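Local atomic coordinates of unknown (Klebsiella pneumoniae, PDB entry 2A2L), a protein that is of unknown function but belongs to the HbpS-like family of haem-degrading proteins and forms an assembly of eight copies. Residues K66-C71 with Q99-F104; V33-S38 with E128-L133; Q7-I12 with N113-G118; Q18-A23 with L138-A143. All coordinates share one frame; numbering follows the deposited sequence.

Contact 1: residues K66-C71 with Q99-F104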
loop_
_atom_site.group_PDB
_atom_site.type_symbol
_atom_site.label_atom_id
_atom_site.label_comp_id
_atom_site.label_asym_id
_atom_site.label_seq_id
_atom_site.Cartn_x
_atom_site.Cartn_y
_atom_site.Cartn_z
ATOM N N LYS A 66 -5.123 12.133 13.820
ATOM C CA LYS A 66 -5.284 12.520 15.212
ATOM C C LYS A 66 -6.738 12.449 15.594
ATOM O O LYS A 66 -7.042 12.005 16.675
ATOM C CB LYS A 66 -4.736 13.925 15.484
ATOM C CG LYS A 66 -3.218 14.006 15.489
ATOM C CD LYS A 66 -2.741 15.448 15.557
ATOM C CE LYS A 66 -1.293 15.566 16.023
ATOM N NZ LYS A 66 -0.902 17.009 16.047
ATOM N N ALA A 67 -7.638 12.861 14.701
ATOM C CA ALA A 67 -9.066 12.815 15.022
ATOM C C ALA A 67 -9.502 11.352 15.091
ATOM O O ALA A 67 -10.129 10.916 16.064
ATOM C CB ALA A 67 -9.908 13.600 13.995
ATOM N N TRP A 68 -9.149 10.598 14.057
ATOM C CA TRP A 68 -9.490 9.191 13.999
ATOM C C TRP A 68 -8.892 8.414 15.164
ATOM O O TRP A 68 -9.534 7.494 15.670
ATOM C CB TRP A 68 -9.110 8.585 12.648
ATOM C CG TRP A 68 -9.409 7.120 12.552
ATOM C CD1 TRP A 68 -10.560 6.535 12.075
ATOM C CD2 TRP A 68 -8.544 6.049 12.937
ATOM N NE1 TRP A 68 -10.460 5.172 12.150
ATOM C CE2 TRP A 68 -9.238 4.842 12.683
ATOM C CE3 TRP A 68 -7.267 5.989 13.519
ATOM C CZ2 TRP A 68 -8.690 3.587 12.964
ATOM C CZ3 TRP A 68 -6.726 4.739 13.808
ATOM C CH2 TRP A 68 -7.440 3.553 13.523
ATOM N N SER A 69 -7.685 8.788 15.595
ATOM C CA SER A 69 -7.067 8.169 16.764
ATOM C C SER A 69 -7.778 8.536 18.061
ATOM O O SER A 69 -8.061 7.678 18.892
ATOM C CB SER A 69 -5.590 8.552 16.862
ATOM O OG SER A 69 -4.820 7.918 15.861
ATOM N N ALA A 70 -8.063 9.822 18.226
ATOM C CA ALA A 70 -8.839 10.301 19.355
ATOM C C ALA A 70 -10.231 9.652 19.506
ATOM O O ALA A 70 -10.685 9.385 20.626
ATOM C CB ALA A 70 -8.952 11.790 19.298
ATOM N N CYS A 71 -10.900 9.404 18.384
ATOM C CA CYS A 71 -12.219 8.770 18.391
ATOM C C CYS A 71 -12.073 7.272 18.600
ATOM O O CYS A 71 -12.858 6.670 19.309
ATOM C CB CYS A 71 -12.934 8.999 17.053
ATOM S SG CYS A 71 -14.577 8.222 16.943
ATOM N N GLN A 99 -0.398 2.709 10.343
ATOM C CA GLN A 99 0.200 3.866 11.003
ATOM C C GLN A 99 -0.749 5.072 11.152
ATOM O O GLN A 99 -0.316 6.215 11.093
ATOM C CB GLN A 99 1.536 4.240 10.357
ATOM C CG GLN A 99 2.580 3.085 10.317
ATOM C CD GLN A 99 2.350 2.003 9.211
ATOM O OE1 GLN A 99 2.048 2.302 8.038
ATOM N NE2 GLN A 99 2.498 0.743 9.602
ATOM N N ARG A 100 -2.043 4.822 11.376
ATOM C CA ARG A 100 -3.017 5.910 11.542
ATOM C C ARG A 100 -3.039 6.397 12.969
ATOM O O ARG A 100 -3.589 7.473 13.241
ATOM C CB ARG A 100 -4.438 5.469 11.160
ATOM C CG ARG A 100 -4.678 5.306 9.671
ATOM C CD ARG A 100 -6.170 5.261 9.356
ATOM N NE ARG A 100 -6.728 6.606 9.303
ATOM C CZ ARG A 100 -8.025 6.875 9.195
ATOM N NH1 ARG A 100 -8.895 5.874 9.120
ATOM N NH2 ARG A 100 -8.442 8.141 9.153
ATOM N N ILE A 101 -2.488 5.600 13.888
ATOM C CA ILE A 101 -2.510 5.982 15.304
ATOM C C ILE A 101 -1.474 7.063 15.607
ATOM O O ILE A 101 -0.275 6.821 15.516
ATOM C CB ILE A 101 -2.419 4.794 16.298
ATOM C CG1 ILE A 101 -3.685 3.937 16.209
ATOM C CG2 ILE A 101 -2.297 5.315 17.731
ATOM C CD1 ILE A 101 -3.582 2.610 16.924
ATOM N N ILE A 102 -1.948 8.260 15.936
ATOM C CA ILE A 102 -1.036 9.348 16.267
ATOM C C ILE A 102 -0.756 9.388 17.747
ATOM O O ILE A 102 -1.634 9.084 18.549
ATOM C CB ILE A 102 -1.502 10.712 15.738
ATOM C CG1 ILE A 102 -1.896 10.612 14.258
ATOM C CG2 ILE A 102 -0.385 11.739 15.875
ATOM C CD1 ILE A 102 -0.732 10.247 13.369
ATOM N N ILE A 103 0.485 9.714 18.108
ATOM C CA ILE A 103 0.979 9.445 19.460
ATOM C C ILE A 103 1.570 10.698 20.084
ATOM O O ILE A 103 2.271 10.631 21.089
ATOM C CB ILE A 103 2.034 8.286 19.490
ATOM C CG1 ILE A 103 3.171 8.554 18.499
ATOM C CG2 ILE A 103 1.357 6.950 19.241
ATOM C CD1 ILE A 103 4.402 7.737 18.727
ATOM N N PHE A 104 1.298 11.844 19.480
ATOM C CA PHE A 104 1.555 13.118 20.140
ATOM C C PHE A 104 0.281 13.943 20.143
ATOM O O PHE A 104 -0.621 13.713 19.320
ATOM C CB PHE A 104 2.742 13.872 19.519
ATOM C CG PHE A 104 2.815 13.768 18.020
ATOM C CD1 PHE A 104 2.173 14.704 17.203
ATOM C CD2 PHE A 104 3.519 12.738 17.419
ATOM C CE1 PHE A 104 2.234 14.594 15.819
ATOM C CE2 PHE A 104 3.571 12.617 16.031
ATOM C CZ PHE A 104 2.934 13.554 15.232
#
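The guanidinium of Arg100 lies flat on one face of the Trp68 indole, the two planes 18° apart, in a cation-pi stack over the five-membered ring, whose centroid is 3.8 Å from Arg100 CZ. Trp68 CG stands anti to its backbone N (chi1 178°), which swings the indole out over the loop, and a bend at chi3 folds the guanidinium back over the indole face. Arg100 NH1 sits 3.5 Å from Trp68 CD1; although it is equally near the indole NE1, both are donors and the pair is purely a stacking one. Arg100 CB touches the six-membered ring at CZ3 and CE3, while Ile101 CG1 meets that ring at its edge. At the next residue, Ser69 OG, beside its own backbone N, accepts the amide of Ile102 (2.9 Å from Ile102 N, 156° at the hydrogen), and the same hydroxyl is also bonded to the carbonyl O of Asn65. At the other end the extended Lys66 chain crosses Ile102 obliquely, with Lys66 CG 3.6 Å from Ile102 CG2, and Lys66 CE approaches Phe104 CE1 at 3.7 Å. Lys66 NZ forms a salt bridge with Asp130 and hydrogen bonds to the carbonyls of Val122 and Gly105, while Arg100 NE bonds to Asn65. Helix 59-72 is thus wedged between the loop 99-104 and the sheet, Ala67 and Cys71 lying on Val40 of strand 36-41 and Ala70 on Ala119 of strand 116-123.

Contact 2: residues V33-S38 with E128-L133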
loop_
_atom_site.group_PDB
_atom_site.type_symbol
_atom_site.label_atom_id
_atom_site.label_comp_id
_atom_site.label_asym_id
_atom_site.label_seq_id
_atom_site.Cartn_x
_atom_site.Cartn_y
_atom_site.Cartn_z
ATOM N N VAL A 33 -0.402 31.275 14.170
ATOM C CA VAL A 33 -0.071 29.966 13.639
ATOM C C VAL A 33 -1.091 29.514 12.576
ATOM O O VAL A 33 -2.265 29.835 12.657
ATOM C CB VAL A 33 0.197 28.917 14.801
ATOM C CG1 VAL A 33 -1.094 28.420 15.452
ATOM C CG2 VAL A 33 1.043 27.730 14.304
ATOM N N ALA A 34 -0.630 28.774 11.575
ATOM C CA ALA A 34 -1.502 28.195 10.557
ATOM C C ALA A 34 -1.611 26.682 10.716
ATOM O O ALA A 34 -0.613 25.963 10.638
ATOM C CB ALA A 34 -0.989 28.529 9.192
ATOM N N VAL A 35 -2.832 26.198 10.927
ATOM C CA VAL A 35 -3.042 24.774 11.162
ATOM C C VAL A 35 -4.008 24.100 10.192
ATOM O O VAL A 35 -4.850 24.759 9.596
ATOM C CB VAL A 35 -3.454 24.487 12.616
ATOM C CG1 VAL A 35 -2.395 25.006 13.592
ATOM C CG2 VAL A 35 -4.813 25.053 12.917
ATOM N N VAL A 36 -3.891 22.774 10.057
ATOM C CA VAL A 36 -5.028 21.934 9.637
ATOM C C VAL A 36 -5.977 21.539 10.793
ATOM O O VAL A 36 -5.522 21.195 11.875
ATOM C CB VAL A 36 -4.545 20.714 8.859
ATOM C CG1 VAL A 36 -5.691 20.048 8.058
ATOM C CG2 VAL A 36 -3.420 21.137 7.928
ATOM N N PHE A 37 -7.292 21.590 10.546
ATOM C CA PHE A 37 -8.307 21.117 11.500
ATOM C C PHE A 37 -9.114 20.008 10.867
ATOM O O PHE A 37 -9.535 20.110 9.703
ATOM C CB PHE A 37 -9.265 22.242 11.900
ATOM C CG PHE A 37 -10.320 21.839 12.929
ATOM C CD1 PHE A 37 -9.940 21.359 14.200
ATOM C CD2 PHE A 37 -11.687 21.983 12.641
ATOM C CE1 PHE A 37 -10.901 20.996 15.171
ATOM C CE2 PHE A 37 -12.681 21.635 13.601
ATOM C CZ PHE A 37 -12.287 21.144 14.874
ATOM N N SER A 38 -9.333 18.946 11.631
ATOM C CA SER A 38 -10.169 17.847 11.158
ATOM C C SER A 38 -11.169 17.465 12.206
ATOM O O SER A 38 -10.910 17.673 13.380
ATOM C CB SER A 38 -9.330 16.662 10.751
ATOM O OG SER A 38 -8.349 17.084 9.833
ATOM N N GLU A 128 1.935 21.377 21.834
ATOM C CA GLU A 128 1.202 22.171 22.820
ATOM C C GLU A 128 0.134 23.064 22.195
ATOM O O GLU A 128 -0.962 23.160 22.732
ATOM C CB GLU A 128 2.144 23.038 23.662
ATOM C CG GLU A 128 3.442 22.369 24.079
ATOM C CD GLU A 128 4.619 22.702 23.148
ATOM O OE1 GLU A 128 4.791 21.982 22.134
ATOM O OE2 GLU A 128 5.373 23.668 23.438
ATOM N N GLN A 129 0.473 23.727 21.084
ATOM C CA GLN A 129 -0.489 24.523 20.320
ATOM C C GLN A 129 -1.641 23.718 19.727
ATOM O O GLN A 129 -2.812 24.063 19.938
ATOM C CB GLN A 129 0.217 25.303 19.224
ATOM C CG GLN A 129 0.947 26.530 19.742
ATOM C CD GLN A 129 1.862 27.116 18.713
ATOM O OE1 GLN A 129 2.234 26.449 17.745
ATOM N NE2 GLN A 129 2.222 28.381 18.895
ATOM N N ASP A 130 -1.304 22.653 18.994
ATOM C CA ASP A 130 -2.283 21.728 18.424
ATOM C C ASP A 130 -3.347 21.352 19.451
ATOM O O ASP A 130 -4.545 21.397 19.174
ATOM C CB ASP A 130 -1.599 20.460 17.911
ATOM C CG ASP A 130 -0.573 20.740 16.829
ATOM O OD1 ASP A 130 -0.644 21.828 16.205
ATOM O OD2 ASP A 130 0.306 19.873 16.603
ATOM N N GLN A 131 -2.884 21.017 20.649
ATOM C CA GLN A 131 -3.732 20.503 21.695
ATOM C C GLN A 131 -4.597 21.621 22.317
ATOM O O GLN A 131 -5.723 21.371 22.746
ATOM C CB GLN A 131 -2.859 19.819 22.739
ATOM C CG GLN A 131 -3.596 18.816 23.564
ATOM C CD GLN A 131 -2.853 18.460 24.829
ATOM O OE1 GLN A 131 -1.616 18.314 24.830
ATOM N NE2 GLN A 131 -3.606 18.307 25.926
ATOM N N LEU A 132 -4.050 22.837 22.339
ATOM C CA LEU A 132 -4.705 24.042 22.869
ATOM C C LEU A 132 -5.837 24.453 21.927
ATOM O O LEU A 132 -6.851 25.007 22.355
ATOM C CB LEU A 132 -3.681 25.191 22.995
ATOM C CG LEU A 132 -4.159 26.622 23.351
ATOM C CD1 LEU A 132 -3.135 27.365 24.237
ATOM C CD2 LEU A 132 -4.426 27.490 22.126
ATOM N N LEU A 133 -5.634 24.186 20.638
ATOM C CA LEU A 133 -6.585 24.558 19.608
ATOM C C LEU A 133 -7.618 23.461 19.480
ATOM O O LEU A 133 -8.729 23.692 19.001
ATOM C CB LEU A 133 -5.871 24.760 18.273
ATOM C CG LEU A 133 -4.867 25.899 18.181
ATOM C CD1 LEU A 133 -4.227 25.889 16.848
ATOM C CD2 LEU A 133 -5.531 27.232 18.436
#
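Val35 meets Leu133 tip to tip, its CG1 methyl 3.8 Å from Leu133 CD1 and its CG2 methyl slightly farther from the same carbon. This is helix-on-sheet packing in an alpha+beta domain whose family belongs to the GAF clan: helix 127-143 comes against the extended residues that lead into strand 36-41. Leu133 CG lies anti to the carbonyl carbon (chi1 -65°) and the chain is extended from there, so that CD1 reaches across to both valines; Val33 CG1 is 4.3 Å away from it. Val33 and Val35, two residues apart in the extended chain, both direct their side chains to the helix, whereas Ala34 between them faces away toward Met52 and Glu54. The helix contributes Gln129 and Leu133 from successive turns. Asp130 makes a lesser contact, with OD1 near Val35 CG1, and the same oxygen is engaged with the amide of Gly125. Val122 of strand 116-123 touches Val35 and Asp130, while Lys27 of helix 14-30 touches Leu133. Toward the more exposed end, the extended Gln129 chain reaches out to Val33 tip to tip, with Gln129 OE1 3.9 Å from Val33 CG2.

Contact 3: residues Q7-I12 with N113-G118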
loop_
_atom_site.group_PDB
_atom_site.type_symbol
_atom_site.label_atom_id
_atom_site.label_comp_id
_atom_site.label_asym_id
_atom_site.label_seq_id
_atom_site.Cartn_x
_atom_site.Cartn_y
_atom_site.Cartn_z
ATOM N N GLN A 7 -28.275 -0.746 19.214
ATOM C CA GLN A 7 -28.100 0.275 20.242
ATOM C C GLN A 7 -28.216 1.686 19.677
ATOM O O GLN A 7 -27.981 1.910 18.485
ATOM C CB GLN A 7 -26.744 0.122 20.928
ATOM C CG GLN A 7 -26.841 -0.195 22.410
ATOM C CD GLN A 7 -25.510 -0.646 23.004
ATOM O OE1 GLN A 7 -24.946 0.036 23.858
ATOM N NE2 GLN A 7 -25.007 -1.802 22.557
ATOM N N GLN A 8 -28.554 2.636 20.547
ATOM C CA GLN A 8 -28.686 4.040 20.158
ATOM C C GLN A 8 -27.432 4.818 20.527
ATOM O O GLN A 8 -26.977 4.761 21.668
ATOM C CB GLN A 8 -29.877 4.676 20.863
ATOM C CG GLN A 8 -31.171 4.528 20.118
ATOM C CD GLN A 8 -32.338 4.187 21.037
ATOM O OE1 GLN A 8 -32.238 4.305 22.263
ATOM N NE2 GLN A 8 -33.455 3.766 20.444
ATOM N N VAL A 9 -26.871 5.530 19.552
ATOM C CA VAL A 9 -25.658 6.331 19.759
ATOM C C VAL A 9 -25.755 7.692 19.088
ATOM O O VAL A 9 -26.432 7.863 18.064
ATOM C CB VAL A 9 -24.367 5.637 19.260
ATOM C CG1 VAL A 9 -23.940 4.563 20.225
ATOM C CG2 VAL A 9 -24.542 5.079 17.848
ATOM N N GLN A 10 -25.059 8.647 19.687
ATOM C CA GLN A 10 -24.949 9.990 19.172
ATOM C C GLN A 10 -23.684 10.199 18.326
ATOM O O GLN A 10 -22.596 9.784 18.703
ATOM C CB GLN A 10 -24.982 10.968 20.334
ATOM C CG GLN A 10 -25.676 12.261 20.000
ATOM C CD GLN A 10 -27.159 12.247 20.299
ATOM O OE1 GLN A 10 -27.902 13.128 19.845
ATOM N NE2 GLN A 10 -27.604 11.247 21.067
ATOM N N THR A 11 -23.867 10.829 17.170
ATOM C CA THR A 11 -22.784 11.235 16.294
ATOM C C THR A 11 -22.723 12.776 16.205
ATOM O O THR A 11 -23.752 13.449 16.232
ATOM C CB THR A 11 -22.907 10.542 14.891
ATOM O OG1 THR A 11 -21.681 10.682 14.145
ATOM C CG2 THR A 11 -24.085 11.082 14.074
ATOM N N ILE A 12 -21.523 13.335 16.133
ATOM C CA ILE A 12 -21.380 14.767 15.844
ATOM C C ILE A 12 -21.748 15.055 14.372
ATOM O O ILE A 12 -21.732 14.150 13.522
ATOM C CB ILE A 12 -19.963 15.337 16.265
ATOM C CG1 ILE A 12 -19.959 16.876 16.306
ATOM C CG2 ILE A 12 -18.840 14.791 15.391
ATOM C CD1 ILE A 12 -18.819 17.521 17.121
ATOM N N ASN A 113 -22.813 13.635 26.659
ATOM C CA ASN A 113 -23.715 12.750 27.398
ATOM C C ASN A 113 -22.985 11.459 27.720
ATOM O O ASN A 113 -23.454 10.359 27.388
ATOM C CB ASN A 113 -25.020 12.458 26.628
ATOM C CG ASN A 113 -25.749 13.725 26.178
ATOM O OD1 ASN A 113 -25.778 14.733 26.896
ATOM N ND2 ASN A 113 -26.354 13.671 24.983
ATOM N N GLU A 114 -21.819 11.609 28.338
ATOM C CA GLU A 114 -21.008 10.462 28.729
ATOM C C GLU A 114 -20.811 9.435 27.580
ATOM O O GLU A 114 -21.096 8.237 27.712
ATOM C CB GLU A 114 -21.612 9.845 29.992
ATOM C CG GLU A 114 -21.416 10.742 31.237
ATOM C CD GLU A 114 -22.532 10.576 32.264
ATOM O OE1 GLU A 114 -23.529 9.885 31.947
ATOM O OE2 GLU A 114 -22.411 11.139 33.381
ATOM N N GLN A 115 -20.335 9.940 26.446
ATOM C CA GLN A 115 -20.319 9.196 25.201
ATOM C C GLN A 115 -19.439 9.930 24.212
ATOM O O GLN A 115 -19.427 11.168 24.176
ATOM C CB GLN A 115 -21.729 9.128 24.635
ATOM C CG GLN A 115 -21.990 7.979 23.673
ATOM C CD GLN A 115 -23.249 8.219 22.874
ATOM O OE1 GLN A 115 -23.435 7.652 21.805
ATOM N NE2 GLN A 115 -24.119 9.084 23.388
ATOM N N VAL A 116 -18.717 9.164 23.400
ATOM C CA VAL A 116 -17.794 9.727 22.417
ATOM C C VAL A 116 -18.495 9.812 21.063
ATOM O O VAL A 116 -18.801 8.804 20.432
ATOM C CB VAL A 116 -16.490 8.890 22.359
ATOM C CG1 VAL A 116 -15.695 9.128 21.074
ATOM C CG2 VAL A 116 -15.642 9.167 23.576
ATOM N N ILE A 117 -18.773 11.025 20.622
ATOM C CA ILE A 117 -19.649 11.205 19.472
ATOM C C ILE A 117 -18.864 11.447 18.175
ATOM O O ILE A 117 -19.444 11.697 17.104
ATOM C CB ILE A 117 -20.691 12.329 19.722
ATOM C CG1 ILE A 117 -20.010 13.686 19.910
ATOM C CG2 ILE A 117 -21.553 12.003 20.935
ATOM C CD1 ILE A 117 -20.958 14.840 19.789
ATOM N N GLY A 118 -17.543 11.353 18.282
ATOM C CA GLY A 118 -16.648 11.833 17.247
ATOM C C GLY A 118 -15.337 12.254 17.863
ATOM O O GLY A 118 -15.088 11.973 19.039
#
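Ile117, Gln10 and Gln115 bury the most surface where strand 6-12 runs alongside the first residues of strand 116-123. The pairing is a short parallel one, the axes 35° apart in direction, at the edge of the alpha+beta domain, and residues 7-11 of strand 6-12 also pair in an antiparallel ladder with the fourth subunit. Ile117 directs its side chain at the strand: CG2 lies 3.6 Å from Gln10 CB, while CD1 meets Ile12 CB at 3.7 Å, the two isoleucines crossing at about a right angle. Its carbonyl O receives the amide of Ile12 (2.8 Å from Ile12 N), with the donor standing above the carbonyl plane. A CA-H...O contact joins Ile117 CA to Gln10 O at 3.4 Å. Beyond CB the Gln10 chain bends at chi2 and leads away from Ile117, and its OE1 bonds to Ser6 of the fourth subunit. Gly118 CA lies close to Ile12 CG2. Two residues earlier on both segments, a side chain stands in for the backbone: Gln115, with CG anti to its N and the chain extended, brings its amide oxygen up to the strand, where Gln115 OE1 accepts Gln10 N at 2.8 Å, in the carbonyl plane and on a lone pair, at 163° about the hydrogen.

Contact 4: residues Q18-A23 with L138-A143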
loop_
_atom_site.group_PDB
_atom_site.type_symbol
_atom_site.label_atom_id
_atom_site.label_comp_id
_atom_site.label_asym_id
_atom_site.label_seq_id
_atom_site.Cartn_x
_atom_site.Cartn_y
_atom_site.Cartn_z
ATOM N N GLN A 18 -18.437 22.512 11.499
ATOM C CA GLN A 18 -18.214 23.764 10.790
ATOM C C GLN A 18 -17.947 24.924 11.737
ATOM O O GLN A 18 -17.103 25.771 11.464
ATOM C CB GLN A 18 -19.413 24.086 9.923
ATOM C CG GLN A 18 -19.308 23.538 8.544
ATOM C CD GLN A 18 -20.643 23.555 7.854
ATOM O OE1 GLN A 18 -21.684 23.674 8.498
ATOM N NE2 GLN A 18 -20.631 23.432 6.538
ATOM N N GLN A 19 -18.664 24.936 12.853
ATOM C CA GLN A 19 -18.552 25.979 13.847
ATOM C C GLN A 19 -17.226 25.918 14.594
ATOM O O GLN A 19 -16.572 26.946 14.755
ATOM C CB GLN A 19 -19.728 25.910 14.822
ATOM C CG GLN A 19 -21.095 26.117 14.174
ATOM C CD GLN A 19 -21.215 27.423 13.363
ATOM O OE1 GLN A 19 -21.155 28.535 13.910
ATOM N NE2 GLN A 19 -21.395 27.283 12.052
ATOM N N MET A 20 -16.823 24.722 15.034
ATOM C CA MET A 20 -15.482 24.518 15.639
ATOM C C MET A 20 -14.308 24.786 14.698
ATOM O O MET A 20 -13.206 25.081 15.150
ATOM C CB MET A 20 -15.320 23.123 16.225
ATOM C CG MET A 20 -16.534 22.551 16.929
ATOM S SD MET A 20 -16.412 20.748 16.986
ATOM C CE MET A 20 -15.650 20.614 18.521
ATOM N N ALA A 21 -14.539 24.683 13.399
ATOM C CA ALA A 21 -13.548 25.114 12.432
ATOM C C ALA A 21 -13.264 26.609 12.553
ATOM O O ALA A 21 -12.117 27.042 12.383
ATOM C CB ALA A 21 -13.978 24.747 11.012
ATOM N N ALA A 22 -14.296 27.398 12.854
ATOM C CA ALA A 22 -14.151 28.841 12.824
ATOM C C ALA A 22 -13.498 29.313 14.104
ATOM O O ALA A 22 -12.720 30.271 14.096
ATOM C CB ALA A 22 -15.491 29.527 12.617
ATOM N N ALA A 23 -13.816 28.629 15.198
ATOM C CA ALA A 23 -13.218 28.898 16.494
ATOM C C ALA A 23 -11.712 28.722 16.373
ATOM O O ALA A 23 -10.948 29.670 16.583
ATOM C CB ALA A 23 -13.781 27.939 17.544
ATOM N N LEU A 138 -13.378 21.967 21.304
ATOM C CA LEU A 138 -14.285 21.333 22.262
ATOM C C LEU A 138 -15.066 22.379 23.068
ATOM O O LEU A 138 -16.279 22.285 23.214
ATOM C CB LEU A 138 -13.503 20.394 23.192
ATOM C CG LEU A 138 -12.658 19.271 22.559
ATOM C CD1 LEU A 138 -12.446 18.174 23.547
ATOM C CD2 LEU A 138 -13.298 18.675 21.324
ATOM N N ASP A 139 -14.365 23.396 23.549
ATOM C CA ASP A 139 -14.970 24.507 24.270
ATOM C C ASP A 139 -16.009 25.276 23.448
ATOM O O ASP A 139 -16.976 25.816 24.014
ATOM C CB ASP A 139 -13.881 25.476 24.735
ATOM C CG ASP A 139 -13.277 25.077 26.054
ATOM O OD1 ASP A 139 -13.882 24.236 26.751
ATOM O OD2 ASP A 139 -12.198 25.615 26.401
ATOM N N CYS A 140 -15.794 25.347 22.132
ATOM C CA CYS A 140 -16.791 25.901 21.214
ATOM C C CYS A 140 -17.991 24.955 21.155
ATOM O O CYS A 140 -19.145 25.390 21.289
ATOM C CB CYS A 140 -16.176 26.133 19.819
ATOM S SG CYS A 140 -17.322 26.360 18.392
ATOM N N PHE A 141 -17.707 23.660 21.000
ATOM C CA PHE A 141 -18.759 22.663 20.840
ATOM C C PHE A 141 -19.750 22.773 21.984
ATOM O O PHE A 141 -20.945 22.960 21.756
ATOM C CB PHE A 141 -18.193 21.237 20.757
ATOM C CG PHE A 141 -19.246 20.154 20.876
ATOM C CD1 PHE A 141 -20.099 19.879 19.816
ATOM C CD2 PHE A 141 -19.389 19.427 22.050
ATOM C CE1 PHE A 141 -21.069 18.899 19.921
ATOM C CE2 PHE A 141 -20.365 18.447 22.168
ATOM C CZ PHE A 141 -21.203 18.183 21.098
ATOM N N SER A 142 -19.245 22.682 23.211
ATOM C CA SER A 142 -20.107 22.531 24.375
ATOM C C SER A 142 -20.991 23.748 24.590
ATOM O O SER A 142 -22.032 23.653 25.231
ATOM C CB SER A 142 -19.282 22.232 25.628
ATOM O OG SER A 142 -18.150 23.068 25.720
ATOM N N ALA A 143 -20.577 24.879 24.019
ATOM C CA ALA A 143 -21.295 26.156 24.119
ATOM C C ALA A 143 -22.512 26.248 23.191
ATOM O O ALA A 143 -23.520 26.888 23.533
ATOM C CB ALA A 143 -20.332 27.320 23.847
#
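Apolar contacts carry this crossing of helices 14-30 and 127-143, whose axes over the short segments pass 8.8 Å apart with 134° between their directions. Met20 contributes most. Its CG is anti to the carbonyl carbon and the thioether turns at chi3 (93°), carrying the terminal methyl against the opposite helix: Met20 CE lies 3.4 Å from Phe141 CB and 4.1 Å from Leu138 CD2. The Met20 and Phe141 side chains run side by side in the same direction, toward the sheet, so the methyl meets the root of the phenylalanine. Leu138 points its first bond away from helix 14-30, yet one branch of its isobutyl group returns to the methionine. On the outer side the small residues allow a close approach: Ala23 CB touches Cys140 CB at 3.8 Å, near the point where Met20 and Cys140 bring their backbones nearest.

Sulfur contacts form a second group. Cys140 SG, anti to its own backbone N (chi1 163°), lies against the first helix, 3.8 Å from Gln19 O and also close to Met20 N. Gln19 O itself already accepts the amides of Ala22 and Ala23.

Outside the pair, Phe112 meets the Phe141 ring edge-to-face, and Lys5 of the fourth subunit makes a cation-pi contact with it. With methyl, thioether and thiol groups at the interface, cohesion rests on shape and dispersion instead of directional bonds.

In the fold
Contacts 1 and 2 are buried and adjoin through the Lys66-Asp130 salt bridge, whereas contacts 3 and 4 are partly exposed and both border the fourth subunit. Contacts 2 and 4 share helix 127-143, and Phe37 of the first packs on Met20 and Ala21 of the second. Contacts 3 and 4 meet where Phe141 touches Ile117 and Ile12, near the sheet. Chemistry follows position: the loop against helix 59-72 in contact 1 combines a cation-pi stack with a hydrogen bond, contacts 2 and 4 are mainly apolar helix packing, and contact 3 is strand pairing. Contacts 2 and 3, 24 Å apart between centres, lie on opposite sides of the chain's centre.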